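Local coordinates for protein GrgF (Penicillium sp. sh18, PDB 6LZH) that acts as a polyketide transferase of the gregatin A pathway, probably joining two polyketide chains by a Claisen condensation, at residues L19-W24 with G72-E77; L64-R69 with E89-A94; W112-G117 with A136-I141; M234-L239 with E246-C251. All blocks are in the same frame, centred on the assembly; numbering follows the deposited sequence.

Interaction 1: residues L19-W24 with G72-E77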
loop_
_atom_site.group_PDB
_atom_site.type_symbol
_atom_site.label_atom_id
_atom_site.label_comp_id
_atom_site.label_asym_id
_atom_site.label_seq_id
_atom_site.Cartn_x
_atom_site.Cartn_y
_atom_site.Cartn_z
ATOM N N LEU A 19 -2.027 17.901 0.897
ATOM C CA LEU A 19 -1.041 18.462 -0.015
ATOM C C LEU A 19 -1.715 19.298 -1.095
ATOM O O LEU A 19 -2.843 19.014 -1.500
ATOM C CB LEU A 19 -0.244 17.347 -0.694
ATOM C CG LEU A 19 0.394 16.345 0.257
ATOM C CD1 LEU A 19 0.789 15.127 -0.508
ATOM C CD2 LEU A 19 1.593 16.991 0.902
ATOM N N THR A 20 -0.991 20.308 -1.589
ATOM C CA THR A 20 -1.368 21.015 -2.806
ATOM C C THR A 20 -0.627 20.396 -3.984
ATOM O O THR A 20 0.605 20.359 -3.999
ATOM C CB THR A 20 -1.030 22.505 -2.720
ATOM O OG1 THR A 20 -1.762 23.110 -1.652
ATOM C CG2 THR A 20 -1.407 23.190 -4.015
ATOM N N LEU A 21 -1.373 19.899 -4.958
ATOM C CA LEU A 21 -0.805 19.447 -6.218
ATOM C C LEU A 21 -1.076 20.511 -7.262
ATOM O O LEU A 21 -2.140 21.134 -7.254
ATOM C CB LEU A 21 -1.429 18.127 -6.668
ATOM C CG LEU A 21 -1.369 16.965 -5.673
ATOM C CD1 LEU A 21 -1.840 15.689 -6.359
ATOM C CD2 LEU A 21 0.037 16.793 -5.095
ATOM N N ARG A 22 -0.130 20.706 -8.167
ATOM C CA ARG A 22 -0.236 21.789 -9.137
ATOM C C ARG A 22 -0.098 21.242 -10.542
ATOM O O ARG A 22 0.585 20.238 -10.774
ATOM C CB ARG A 22 0.830 22.872 -8.863
ATOM C CG ARG A 22 0.683 23.503 -7.471
ATOM C CD ARG A 22 1.702 24.606 -7.139
ATOM N NE ARG A 22 1.434 25.161 -5.808
ATOM C CZ ARG A 22 1.860 24.622 -4.663
ATOM N NH1 ARG A 22 2.610 23.531 -4.661
ATOM N NH2 ARG A 22 1.546 25.188 -3.505
ATOM N N GLY A 23 -0.756 21.910 -11.478
ATOM C CA GLY A 23 -0.737 21.422 -12.828
ATOM C C GLY A 23 -1.348 22.410 -13.788
ATOM O O GLY A 23 -1.467 23.607 -13.502
ATOM N N TRP A 24 -1.744 21.869 -14.928
ATOM C CA TRP A 24 -2.215 22.646 -16.057
ATOM C C TRP A 24 -3.575 22.130 -16.468
ATOM O O TRP A 24 -3.791 20.919 -16.547
ATOM C CB TRP A 24 -1.264 22.545 -17.259
ATOM C CG TRP A 24 0.021 23.279 -17.096
ATOM C CD1 TRP A 24 0.211 24.471 -16.448
ATOM C CD2 TRP A 24 1.299 22.892 -17.608
ATOM N NE1 TRP A 24 1.527 24.836 -16.517
ATOM C CE2 TRP A 24 2.221 23.885 -17.222
ATOM C CE3 TRP A 24 1.759 21.788 -18.344
ATOM C CZ2 TRP A 24 3.576 23.822 -17.557
ATOM C CZ3 TRP A 24 3.104 21.727 -18.676
ATOM C CH2 TRP A 24 3.999 22.741 -18.281
ATOM N N GLY A 72 8.115 18.162 -9.439
ATOM C CA GLY A 72 7.790 19.360 -10.200
ATOM C C GLY A 72 7.352 20.495 -9.292
ATOM O O GLY A 72 8.016 20.815 -8.304
ATOM N N ALA A 73 6.194 21.081 -9.598
ATOM C CA ALA A 73 5.644 22.206 -8.847
ATOM C C ALA A 73 4.780 21.797 -7.654
ATOM O O ALA A 73 4.318 22.676 -6.920
ATOM C CB ALA A 73 4.821 23.096 -9.783
ATOM N N SER A 74 4.532 20.505 -7.450
ATOM C CA SER A 74 3.604 20.063 -6.416
ATOM C C SER A 74 4.284 19.980 -5.057
ATOM O O SER A 74 5.495 19.767 -4.954
ATOM C CB SER A 74 2.998 18.696 -6.774
ATOM O OG SER A 74 2.041 18.869 -7.809
ATOM N N ASP A 75 3.479 20.150 -4.008
ATOM C CA ASP A 75 3.928 19.912 -2.644
ATOM C C ASP A 75 4.329 18.452 -2.466
ATOM O O ASP A 75 4.035 17.594 -3.297
ATOM C CB ASP A 75 2.828 20.230 -1.625
ATOM C CG ASP A 75 2.548 21.712 -1.492
ATOM O OD1 ASP A 75 3.288 22.527 -2.076
ATOM O OD2 ASP A 75 1.567 22.048 -0.807
ATOM N N GLY A 76 4.976 18.176 -1.335
ATOM C CA GLY A 76 5.280 16.818 -0.946
ATOM C C GLY A 76 6.732 16.621 -0.571
ATOM O O GLY A 76 7.626 17.077 -1.293
ATOM N N GLU A 77 6.981 15.948 0.553
ATOM C CA GLU A 77 8.324 15.635 1.022
ATOM C C GLU A 77 8.391 14.179 1.456
ATOM O O GLU A 77 7.417 13.660 2.014
ATOM C CB GLU A 77 8.734 16.531 2.201
ATOM C CG GLU A 77 8.822 18.000 1.864
ATOM C CD GLU A 77 10.017 18.319 1.003
ATOM O OE1 GLU A 77 11.035 17.602 1.097
ATOM O OE2 GLU A 77 9.946 19.297 0.238
HETATM O O HOH W 1 1.390 24.582 -0.487
#

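Interaction 2: residues L64-R69 with E89-A94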
loop_
_atom_site.group_PDB
_atom_site.type_symbol
_atom_site.label_atom_id
_atom_site.label_comp_id
_atom_site.label_asym_id
_atom_site.label_seq_id
_atom_site.Cartn_x
_atom_site.Cartn_y
_atom_site.Cartn_z
ATOM N N LEU A 64 -6.625 17.757 -17.653
ATOM C CA LEU A 64 -5.902 18.128 -16.439
ATOM C C LEU A 64 -4.580 17.368 -16.436
ATOM O O LEU A 64 -4.562 16.131 -16.502
ATOM C CB LEU A 64 -6.704 17.785 -15.175
ATOM C CG LEU A 64 -5.943 17.987 -13.852
ATOM C CD1 LEU A 64 -5.566 19.482 -13.606
ATOM C CD2 LEU A 64 -6.725 17.421 -12.679
ATOM N N LEU A 65 -3.475 18.101 -16.387
ATOM C CA LEU A 65 -2.144 17.508 -16.370
ATOM C C LEU A 65 -1.432 18.055 -15.147
ATOM O O LEU A 65 -1.221 19.266 -15.057
ATOM C CB LEU A 65 -1.400 17.876 -17.663
ATOM C CG LEU A 65 0.035 17.459 -17.881
ATOM C CD1 LEU A 65 0.160 15.985 -17.600
ATOM C CD2 LEU A 65 0.479 17.803 -19.326
ATOM N N TYR A 66 -1.069 17.193 -14.201
ATOM C CA TYR A 66 -0.531 17.716 -12.953
ATOM C C TYR A 66 0.708 16.965 -12.489
ATOM O O TYR A 66 0.976 15.838 -12.912
ATOM C CB TYR A 66 -1.597 17.732 -11.861
ATOM C CG TYR A 66 -2.087 16.415 -11.301
ATOM C CD1 TYR A 66 -1.339 15.713 -10.358
ATOM C CD2 TYR A 66 -3.337 15.924 -11.645
ATOM C CE1 TYR A 66 -1.798 14.545 -9.811
ATOM C CE2 TYR A 66 -3.826 14.744 -11.092
ATOM C CZ TYR A 66 -3.049 14.058 -10.171
ATOM O OH TYR A 66 -3.513 12.887 -9.607
ATOM N N ASP A 67 1.489 17.642 -11.637
ATOM C CA ASP A 67 2.689 17.042 -11.072
ATOM C C ASP A 67 2.281 16.194 -9.879
ATOM O O ASP A 67 1.579 16.696 -8.986
ATOM C CB ASP A 67 3.707 18.114 -10.645
ATOM C CG ASP A 67 4.408 18.768 -11.830
ATOM O OD1 ASP A 67 4.750 18.051 -12.786
ATOM O OD2 ASP A 67 4.653 19.990 -11.799
ATOM N N PRO A 68 2.626 14.910 -9.854
ATOM C CA PRO A 68 2.316 14.087 -8.680
ATOM C C PRO A 68 3.030 14.618 -7.447
ATOM O O PRO A 68 3.911 15.478 -7.515
ATOM C CB PRO A 68 2.825 12.693 -9.071
ATOM C CG PRO A 68 2.897 12.718 -10.574
ATOM C CD PRO A 68 3.259 14.126 -10.931
ATOM N N ARG A 69 2.617 14.099 -6.293
ATOM C CA ARG A 69 3.250 14.440 -5.031
ATOM C C ARG A 69 4.766 14.370 -5.132
ATOM O O ARG A 69 5.320 13.390 -5.639
ATOM C CB ARG A 69 2.770 13.473 -3.947
ATOM C CG ARG A 69 3.103 13.947 -2.560
ATOM C CD ARG A 69 4.432 13.435 -2.065
ATOM N NE ARG A 69 4.392 12.026 -1.704
ATOM C CZ ARG A 69 5.452 11.363 -1.263
ATOM N NH1 ARG A 69 5.357 10.073 -0.942
ATOM N NH2 ARG A 69 6.619 11.993 -1.158
ATOM N N GLU A 89 -4.660 7.318 -5.014
ATOM C CA GLU A 89 -5.577 8.043 -4.140
ATOM C C GLU A 89 -5.720 9.486 -4.593
ATOM O O GLU A 89 -6.823 10.043 -4.596
ATOM C CB GLU A 89 -5.076 7.997 -2.701
ATOM C CG GLU A 89 -5.407 6.727 -1.960
ATOM C CD GLU A 89 -4.943 6.814 -0.521
ATOM O OE1 GLU A 89 -5.557 7.552 0.282
ATOM O OE2 GLU A 89 -3.934 6.178 -0.216
ATOM N N HIS A 90 -4.610 10.101 -4.987
ATOM C CA HIS A 90 -4.650 11.498 -5.391
ATOM C C HIS A 90 -5.449 11.681 -6.673
ATOM O O HIS A 90 -6.053 12.735 -6.876
ATOM C CB HIS A 90 -3.226 12.023 -5.529
ATOM C CG HIS A 90 -2.548 12.248 -4.215
ATOM N ND1 HIS A 90 -1.209 12.558 -4.107
ATOM C CD2 HIS A 90 -3.031 12.210 -2.947
ATOM C CE1 HIS A 90 -0.896 12.701 -2.832
ATOM N NE2 HIS A 90 -1.983 12.497 -2.107
ATOM N N LEU A 91 -5.487 10.659 -7.536
ATOM C CA LEU A 91 -6.336 10.734 -8.726
ATOM C C LEU A 91 -7.816 10.737 -8.358
ATOM O O LEU A 91 -8.626 11.360 -9.059
ATOM C CB LEU A 91 -6.038 9.576 -9.669
ATOM C CG LEU A 91 -4.790 9.727 -10.531
ATOM C CD1 LEU A 91 -4.578 8.450 -11.338
ATOM C CD2 LEU A 91 -4.915 10.939 -11.474
ATOM N N HIS A 92 -8.195 10.064 -7.266
ATOM C CA HIS A 92 -9.562 10.220 -6.759
ATOM C C HIS A 92 -9.821 11.666 -6.324
ATOM O O HIS A 92 -10.915 12.207 -6.531
ATOM C CB HIS A 92 -9.826 9.290 -5.576
ATOM C CG HIS A 92 -9.410 7.866 -5.791
ATOM N ND1 HIS A 92 -9.442 7.253 -7.026
ATOM C CD2 HIS A 92 -8.946 6.935 -4.919
ATOM C CE1 HIS A 92 -9.027 6.002 -6.905
ATOM N NE2 HIS A 92 -8.727 5.781 -5.636
ATOM N N ASP A 93 -8.833 12.302 -5.703
ATOM C CA ASP A 93 -9.005 13.696 -5.305
ATOM C C ASP A 93 -9.053 14.600 -6.530
ATOM O O ASP A 93 -9.792 15.595 -6.555
ATOM C CB ASP A 93 -7.874 14.117 -4.355
ATOM C CG ASP A 93 -7.902 13.345 -3.045
ATOM O OD1 ASP A 93 -8.986 12.818 -2.711
ATOM O OD2 ASP A 93 -6.838 13.256 -2.359
ATOM N N ALA A 94 -8.295 14.251 -7.566
ATOM C CA ALA A 94 -8.356 15.014 -8.810
ATOM C C ALA A 94 -9.732 14.899 -9.460
ATOM O O ALA A 94 -10.286 15.899 -9.931
ATOM C CB ALA A 94 -7.256 14.533 -9.762
HETATM O O HOH W 2 0.595 12.133 -6.248
#

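Interaction 3: residues W112-G117 with A136-I141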
loop_
_atom_site.group_PDB
_atom_site.type_symbol
_atom_site.label_atom_id
_atom_site.label_comp_id
_atom_site.label_asym_id
_atom_site.label_seq_id
_atom_site.Cartn_x
_atom_site.Cartn_y
_atom_site.Cartn_z
ATOM N N TRP A 112 -5.944 8.844 -18.007
ATOM C CA TRP A 112 -4.963 8.483 -19.025
ATOM C C TRP A 112 -3.596 8.518 -18.364
ATOM O O TRP A 112 -3.292 9.442 -17.616
ATOM C CB TRP A 112 -5.037 9.472 -20.201
ATOM C CG TRP A 112 -4.125 9.266 -21.400
ATOM C CD1 TRP A 112 -4.500 8.843 -22.658
ATOM C CD2 TRP A 112 -2.732 9.567 -21.484
ATOM N NE1 TRP A 112 -3.408 8.816 -23.499
ATOM C CE2 TRP A 112 -2.311 9.259 -22.806
ATOM C CE3 TRP A 112 -1.787 10.047 -20.568
ATOM C CZ2 TRP A 112 -0.988 9.430 -23.229
ATOM C CZ3 TRP A 112 -0.464 10.206 -20.993
ATOM C CH2 TRP A 112 -0.085 9.903 -22.304
ATOM N N GLY A 113 -2.765 7.529 -18.628
ATOM C CA GLY A 113 -1.458 7.487 -17.992
ATOM C C GLY A 113 -0.419 6.870 -18.893
ATOM O O GLY A 113 -0.697 5.911 -19.621
ATOM N N LEU A 114 0.804 7.404 -18.815
ATOM C CA LEU A 114 1.949 6.889 -19.558
ATOM C C LEU A 114 2.947 6.278 -18.580
ATOM O O LEU A 114 3.290 6.888 -17.563
ATOM C CB LEU A 114 2.619 8.009 -20.366
ATOM C CG LEU A 114 3.943 7.656 -21.045
ATOM C CD1 LEU A 114 3.750 6.588 -22.150
ATOM C CD2 LEU A 114 4.585 8.897 -21.624
ATOM N N CYS A 115 3.414 5.071 -18.884
ATOM C CA CYS A 115 4.501 4.427 -18.132
ATOM C C CYS A 115 4.034 4.247 -16.690
ATOM O O CYS A 115 2.991 3.607 -16.467
ATOM C CB CYS A 115 5.777 5.262 -18.337
ATOM S SG CYS A 115 7.252 4.657 -17.425
ATOM N N PHE A 116 4.752 4.738 -15.673
ATOM C CA PHE A 116 4.284 4.580 -14.302
ATOM C C PHE A 116 2.919 5.232 -14.107
ATOM O O PHE A 116 2.114 4.747 -13.309
ATOM C CB PHE A 116 5.308 5.161 -13.328
ATOM C CG PHE A 116 4.892 4.995 -11.880
ATOM C CD1 PHE A 116 5.136 3.816 -11.221
ATOM C CD2 PHE A 116 4.252 6.021 -11.200
ATOM C CE1 PHE A 116 4.764 3.647 -9.902
ATOM C CE2 PHE A 116 3.874 5.859 -9.884
ATOM C CZ PHE A 116 4.127 4.677 -9.237
ATOM N N GLY A 117 2.645 6.326 -14.824
ATOM C CA GLY A 117 1.332 6.945 -14.767
ATOM C C GLY A 117 0.215 6.020 -15.220
ATOM O O GLY A 117 -0.924 6.168 -14.761
ATOM N N ALA A 136 -4.259 3.258 -20.452
ATOM C CA ALA A 136 -2.888 3.070 -19.990
ATOM C C ALA A 136 -1.975 2.898 -21.200
ATOM O O ALA A 136 -2.172 1.987 -22.009
ATOM C CB ALA A 136 -2.781 1.859 -19.053
ATOM N N VAL A 137 -0.991 3.779 -21.329
ATOM C CA VAL A 137 -0.028 3.733 -22.424
ATOM C C VAL A 137 1.308 3.247 -21.887
ATOM O O VAL A 137 1.895 3.882 -21.001
ATOM C CB VAL A 137 0.127 5.106 -23.092
ATOM C CG1 VAL A 137 1.155 5.005 -24.189
ATOM C CG2 VAL A 137 -1.224 5.621 -23.609
ATOM N N ALA A 138 1.809 2.133 -22.460
ATOM C CA ALA A 138 3.037 1.473 -22.059
ATOM C C ALA A 138 3.190 1.418 -20.535
ATOM O O ALA A 138 4.216 1.874 -20.007
ATOM C CB ALA A 138 4.235 2.162 -22.710
ATOM N N PRO A 139 2.212 0.872 -19.797
ATOM C CA PRO A 139 2.273 0.952 -18.329
ATOM C C PRO A 139 3.434 0.167 -17.745
ATOM O O PRO A 139 3.777 -0.922 -18.213
ATOM C CB PRO A 139 0.936 0.358 -17.882
ATOM C CG PRO A 139 0.508 -0.543 -19.020
ATOM C CD PRO A 139 0.959 0.240 -20.258
ATOM N N LEU A 140 4.036 0.736 -16.699
ATOM C CA LEU A 140 5.086 0.050 -15.949
ATOM C C LEU A 140 4.407 -0.894 -14.963
ATOM O O LEU A 140 3.636 -0.445 -14.113
ATOM C CB LEU A 140 5.971 1.072 -15.231
ATOM C CG LEU A 140 7.003 0.698 -14.159
ATOM C CD1 LEU A 140 7.754 -0.571 -14.507
ATOM C CD2 LEU A 140 7.980 1.860 -14.021
ATOM N N ILE A 141 4.643 -2.194 -15.109
ATOM C CA ILE A 141 3.906 -3.197 -14.345
ATOM C C ILE A 141 4.692 -3.670 -13.125
ATOM O O ILE A 141 4.120 -3.868 -12.049
ATOM C CB ILE A 141 3.518 -4.394 -15.246
ATOM C CG1 ILE A 141 2.587 -3.958 -16.381
ATOM C CG2 ILE A 141 2.865 -5.500 -14.432
ATOM C CD1 ILE A 141 1.405 -3.109 -15.938
#

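Interaction 4: residues M234-L239 with E246-C251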
loop_
_atom_site.group_PDB
_atom_site.type_symbol
_atom_site.label_atom_id
_atom_site.label_comp_id
_atom_site.label_asym_id
_atom_site.label_seq_id
_atom_site.Cartn_x
_atom_site.Cartn_y
_atom_site.Cartn_z
ATOM N N MET A 234 -5.588 -0.595 -23.023
ATOM C CA MET A 234 -4.142 -0.605 -22.913
ATOM C C MET A 234 -3.521 -0.363 -24.276
ATOM O O MET A 234 -3.975 -0.924 -25.287
ATOM C CB MET A 234 -3.615 -1.927 -22.355
ATOM C CG MET A 234 -2.142 -1.805 -21.963
ATOM S SD MET A 234 -1.554 -3.318 -21.198
ATOM C CE MET A 234 -2.432 -3.311 -19.630
ATOM N N VAL A 235 -2.467 0.446 -24.289
ATOM C CA VAL A 235 -1.725 0.779 -25.505
ATOM C C VAL A 235 -0.285 0.352 -25.295
ATOM O O VAL A 235 0.462 0.987 -24.534
ATOM C CB VAL A 235 -1.821 2.267 -25.849
ATOM C CG1 VAL A 235 -0.999 2.573 -27.102
ATOM C CG2 VAL A 235 -3.285 2.647 -26.031
ATOM N N THR A 236 0.103 -0.733 -25.963
ATOM C CA THR A 236 1.329 -1.451 -25.643
ATOM C C THR A 236 2.253 -1.425 -26.854
ATOM O O THR A 236 1.891 -1.966 -27.913
ATOM C CB THR A 236 1.008 -2.898 -25.234
ATOM O OG1 THR A 236 0.325 -2.903 -23.972
ATOM C CG2 THR A 236 2.272 -3.728 -25.112
ATOM N N PRO A 237 3.431 -0.813 -26.760
ATOM C CA PRO A 237 4.394 -0.927 -27.855
ATOM C C PRO A 237 4.792 -2.385 -28.021
ATOM O O PRO A 237 4.930 -3.116 -27.038
ATOM C CB PRO A 237 5.569 -0.054 -27.395
ATOM C CG PRO A 237 4.979 0.885 -26.325
ATOM C CD PRO A 237 3.950 0.004 -25.643
ATOM N N GLU A 238 4.916 -2.821 -29.282
ATOM C CA GLU A 238 5.218 -4.229 -29.550
ATOM C C GLU A 238 6.600 -4.614 -29.042
ATOM O O GLU A 238 6.807 -5.750 -28.590
ATOM C CB GLU A 238 5.108 -4.532 -31.048
ATOM C CG GLU A 238 5.633 -5.924 -31.467
ATOM C CD GLU A 238 5.711 -6.109 -32.992
ATOM O OE1 GLU A 238 5.485 -5.140 -33.745
ATOM O OE2 GLU A 238 6.024 -7.228 -33.444
ATOM N N LEU A 239 7.542 -3.686 -29.087
ATOM C CA LEU A 239 8.951 -3.952 -28.837
ATOM C C LEU A 239 9.444 -3.184 -27.617
ATOM O O LEU A 239 10.568 -2.667 -27.594
ATOM C CB LEU A 239 9.783 -3.601 -30.070
ATOM C CG LEU A 239 9.307 -4.276 -31.362
ATOM C CD1 LEU A 239 10.144 -3.784 -32.561
ATOM C CD2 LEU A 239 9.336 -5.813 -31.220
ATOM N N GLU A 246 5.809 -8.175 -22.500
ATOM C CA GLU A 246 5.216 -9.342 -21.857
ATOM C C GLU A 246 4.537 -8.961 -20.551
ATOM O O GLU A 246 3.450 -9.463 -20.251
ATOM C CB GLU A 246 6.268 -10.411 -21.594
ATOM C CG GLU A 246 6.705 -11.170 -22.821
ATOM C CD GLU A 246 7.908 -12.040 -22.510
ATOM O OE1 GLU A 246 8.872 -11.519 -21.916
ATOM O OE2 GLU A 246 7.876 -13.240 -22.837
ATOM N N ASP A 247 5.172 -8.085 -19.758
ATOM C CA ASP A 247 4.558 -7.622 -18.512
ATOM C C ASP A 247 3.242 -6.900 -18.786
ATOM O O ASP A 247 2.240 -7.129 -18.096
ATOM C CB ASP A 247 5.509 -6.685 -17.769
ATOM C CG ASP A 247 6.664 -7.410 -17.117
ATOM O OD1 ASP A 247 6.631 -8.654 -17.046
ATOM O OD2 ASP A 247 7.591 -6.712 -16.665
ATOM N N GLN A 248 3.240 -5.986 -19.760
ATOM C CA GLN A 248 2.015 -5.237 -20.067
ATOM C C GLN A 248 0.888 -6.171 -20.503
ATOM O O GLN A 248 -0.269 -6.008 -20.090
ATOM C CB GLN A 248 2.280 -4.193 -21.166
ATOM C CG GLN A 248 3.360 -3.139 -20.846
ATOM C CD GLN A 248 3.605 -2.172 -22.010
ATOM O OE1 GLN A 248 2.658 -1.696 -22.654
ATOM N NE2 GLN A 248 4.887 -1.875 -22.285
ATOM N N LEU A 249 1.204 -7.167 -21.337
ATOM C CA LEU A 249 0.167 -8.089 -21.797
ATOM C C LEU A 249 -0.293 -8.992 -20.667
ATOM O O LEU A 249 -1.473 -9.353 -20.598
ATOM C CB LEU A 249 0.681 -8.921 -22.970
ATOM C CG LEU A 249 0.982 -8.053 -24.205
ATOM C CD1 LEU A 249 1.345 -8.903 -25.415
ATOM C CD2 LEU A 249 -0.202 -7.129 -24.509
ATOM N N ASN A 250 0.619 -9.332 -19.757
ATOM C CA ASN A 250 0.233 -10.064 -18.556
ATOM C C ASN A 250 -0.791 -9.272 -17.754
ATOM O O ASN A 250 -1.815 -9.812 -17.321
ATOM C CB ASN A 250 1.482 -10.372 -17.723
ATOM C CG ASN A 250 2.266 -11.570 -18.276
ATOM O OD1 ASN A 250 1.734 -12.341 -19.085
ATOM N ND2 ASN A 250 3.516 -11.740 -17.838
ATOM N N CYS A 251 -0.552 -7.974 -17.586
ATOM C CA CYS A 251 -1.532 -7.138 -16.903
ATOM C C CYS A 251 -2.865 -7.132 -17.655
ATOM O O CYS A 251 -3.936 -7.313 -17.052
ATOM C CB CYS A 251 -0.969 -5.726 -16.738
ATOM S SG CYS A 251 -2.027 -4.616 -15.764
#

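Interaction 1: residues L19-W24 with G72-E77
Arg22 and Asp75 carry the charged part of this contact. Arg22 NH1 lies 2.9 Å from Asp75 OD1 in a salt bridge with a nearly straight N-H...O angle of 172°. OD1 sits in the guanidinium plane, but NH1 meets it from above the carboxylate plane. The same NH1 donates to Ala73 O at 3.0 Å, so two acceptors grip one nitrogen. A water accepts from Arg22 NH2 and donates to Asp75 OD2. Arg22 NE pairs with Glu12, and Thr20 CG2 lies over the centre of one guanidinium face.

The remaining hydrogen bonds involve the backbone. Asp75 N donates to Thr20 O at 2.9 Å, and Thr20 N returns a bond of 3.2 Å to Asp75 OD2. Arg22 N donates to Ser74 OG at 2.9 Å. That hydroxyl also bonds to Asp67 O.

Apolar contacts are few. Leu19 CD2 rests 4.1 Å from Gly76 CA, and Leu21 CD2 is 3.9 Å from Ser74 CB. Residues 73-76 run roughly antiparallel to residues 19-22. The loop that follows strand 62-66 is thus held along the start of strand 20-26, in the antiparallel part of the mixed sheet of this alpha/beta hydrolase fold.

Interaction 2: residues L64-R69 with E89-A94
Tyr66 and Leu64 of strand 62-66 pack on Leu91 and Ala94 of helix 84-99, a helix that lies against the central sheet of the alpha/beta hydrolase fold. Tyr66 OH makes a tight approach to Leu91 CD2, at 3.0 Å. Beside the hydroxyl, Tyr66 CE2 lies 3.7 Å from Ala94 CB. Leu64 CD2 reaches the same methyl at 4.1 Å, so Ala94 CB touches both side chains. Phe13 meets the tyrosine ring edge-to-face. An alanine in place of Tyr66 would probably open a gap beside Leu91 CD2 and Ala94 CB and take from Phe13 its ring partner.

The strand and helix segments run at 140° to each other, with axes 11.5 Å apart. This is part of a beta-alpha-beta crossover: the chain leaves strand 62-66, returns through helix 84-99 and goes on to the parallel strand 108-114. The crossover passes strand 32-38. Other residues of the helix meet the second subunit, where Glu89 and Asp93 form salt bridges with Arg161 of that chain.

Beyond the strand, Arg69 CB comes to the edge of the His90 imidazole, 3.9 Å from His90 CE1. A water accepts from Arg69 N and is hydrogen-bonded to His90 ND1, 2.8 Å away. It lies in the imidazole plane. His90 NE2 bonds to Asp17, which helps to fix the turn of the ring, while Arg69, bent at chi2 (-91°) and chi3, is hydrogen-bonded through NE to Gln86 and forms a salt bridge through NH1 with Asp81.

Interaction 3: residues W112-G117 with A136-I141
Gly113 and Leu114 pair in parallel with Ala136 and Val137, through bonds from Val137 N to Gly113 O (2.7 Å) and from Cys115 N to Val137 O (2.9 Å). Beyond the strands, Leu140 N donates to Cys115 O at 3.1 Å, from well above the carbonyl plane. Cys115 sits at the N-cap position of helix 116-127. Its positive phi (62°) between strand and helix, with Gly113 and Gly117 around it, is consistent with a nucleophile elbow. A side chain at Gly113 would clash with Gly117 O.

Val137 is gripped by two apolar neighbours. Its CG2 lies over one face of the Trp112 indole, offset toward the rim and 3.8 Å from Trp112 CZ2. Its CG1 meets Leu114 CD1 at 3.7 Å. Trp112 NE1 is bonded to Gln284. On the helix side, Leu140 CB lies 3.9 Å from Phe116 N, and Leu140 CD2 is at the edge of the Phe116 ring.

Cys115 SG is anti to the backbone N (chi1 178°), 4.4 Å from Leu140 CB. The Cys115 side chain is also about 3 Å from that of His269, nearest atoms. With Asp240 these residues are consistent with a Cys-His-Asp catalytic triad, in which the elbow would present the thiol for acyl transfer.

Interaction 4: residues M234-L239 with E246-C251
Thr236 places OG1 anti to its carbonyl carbon (chi1 -68°), and Gln248 is extended at CG (chi2 178°), which carries CD out toward the strand. The two side chains meet tip to tip. They join strand 232-237 to helix 245-254 in the beta-alpha-beta unit that ends with strand 259-264. The two segments run nearly antiparallel, with axes 8.9 Å apart.

Thr236 OG1 donates to Gln248 OE1 at 2.9 Å. The hydroxyl is tilted from the carbonyl plane. The amide oxygen is also closely packed. Thr236 CG2 lies 3.2 Å from Gln248 OE1, and Pro237 CD is 3.7 Å from it. The Pro237 and Gln248 side chains cross at about a right angle. On the other branch of the amide, Gln248 NE2 bonds to Cys243 O and, weakly, to Asp240 OD2. Gln248 is thus a probable second-shell residue for Asp240 of the probable active site. An alanine in place of Gln248 would probably leave Thr236 OG1 and Cys243 O without these partners, and Asp240 OD2 without its weak bond from the amide.

Leu249 adds a lighter contact at the margin, with CD2 4.2 Å from Thr236 CG2. Further back on the strand, Met234 points toward the helix. Its SD lies 3.2 Å from Gln248 O, on the helix backbone. The chain then bends at chi3 (-69°), and Met234 CE ends against Cys251, 4.0 Å from Cys251 CB and 4.1 Å from Cys251 SG.

In the fold
All four interactions reach the same mixed sheet. Interactions 1 and 2 alternate along the chain and touch, with centres 9 Å apart. Strands 20-26 and 62-66 are neighbours, and Trp24 N probably bonds to Leu65 O between them. Interactions 3 and 4 follow in series. Their centres are 10 Å apart, and neighbouring strands 133-137 and 232-237 probably bond through Ala138 N and Val235 O. Interactions 1 and 4 lie on opposite sides of the chain's centre, about 30 Å apart between centres. Interaction 3 is the most central and holds Cys115. Interaction 4 adds Gln248 next to Asp240, so the probable catalytic machinery gathers at this pair, away from interactions 1 and 2.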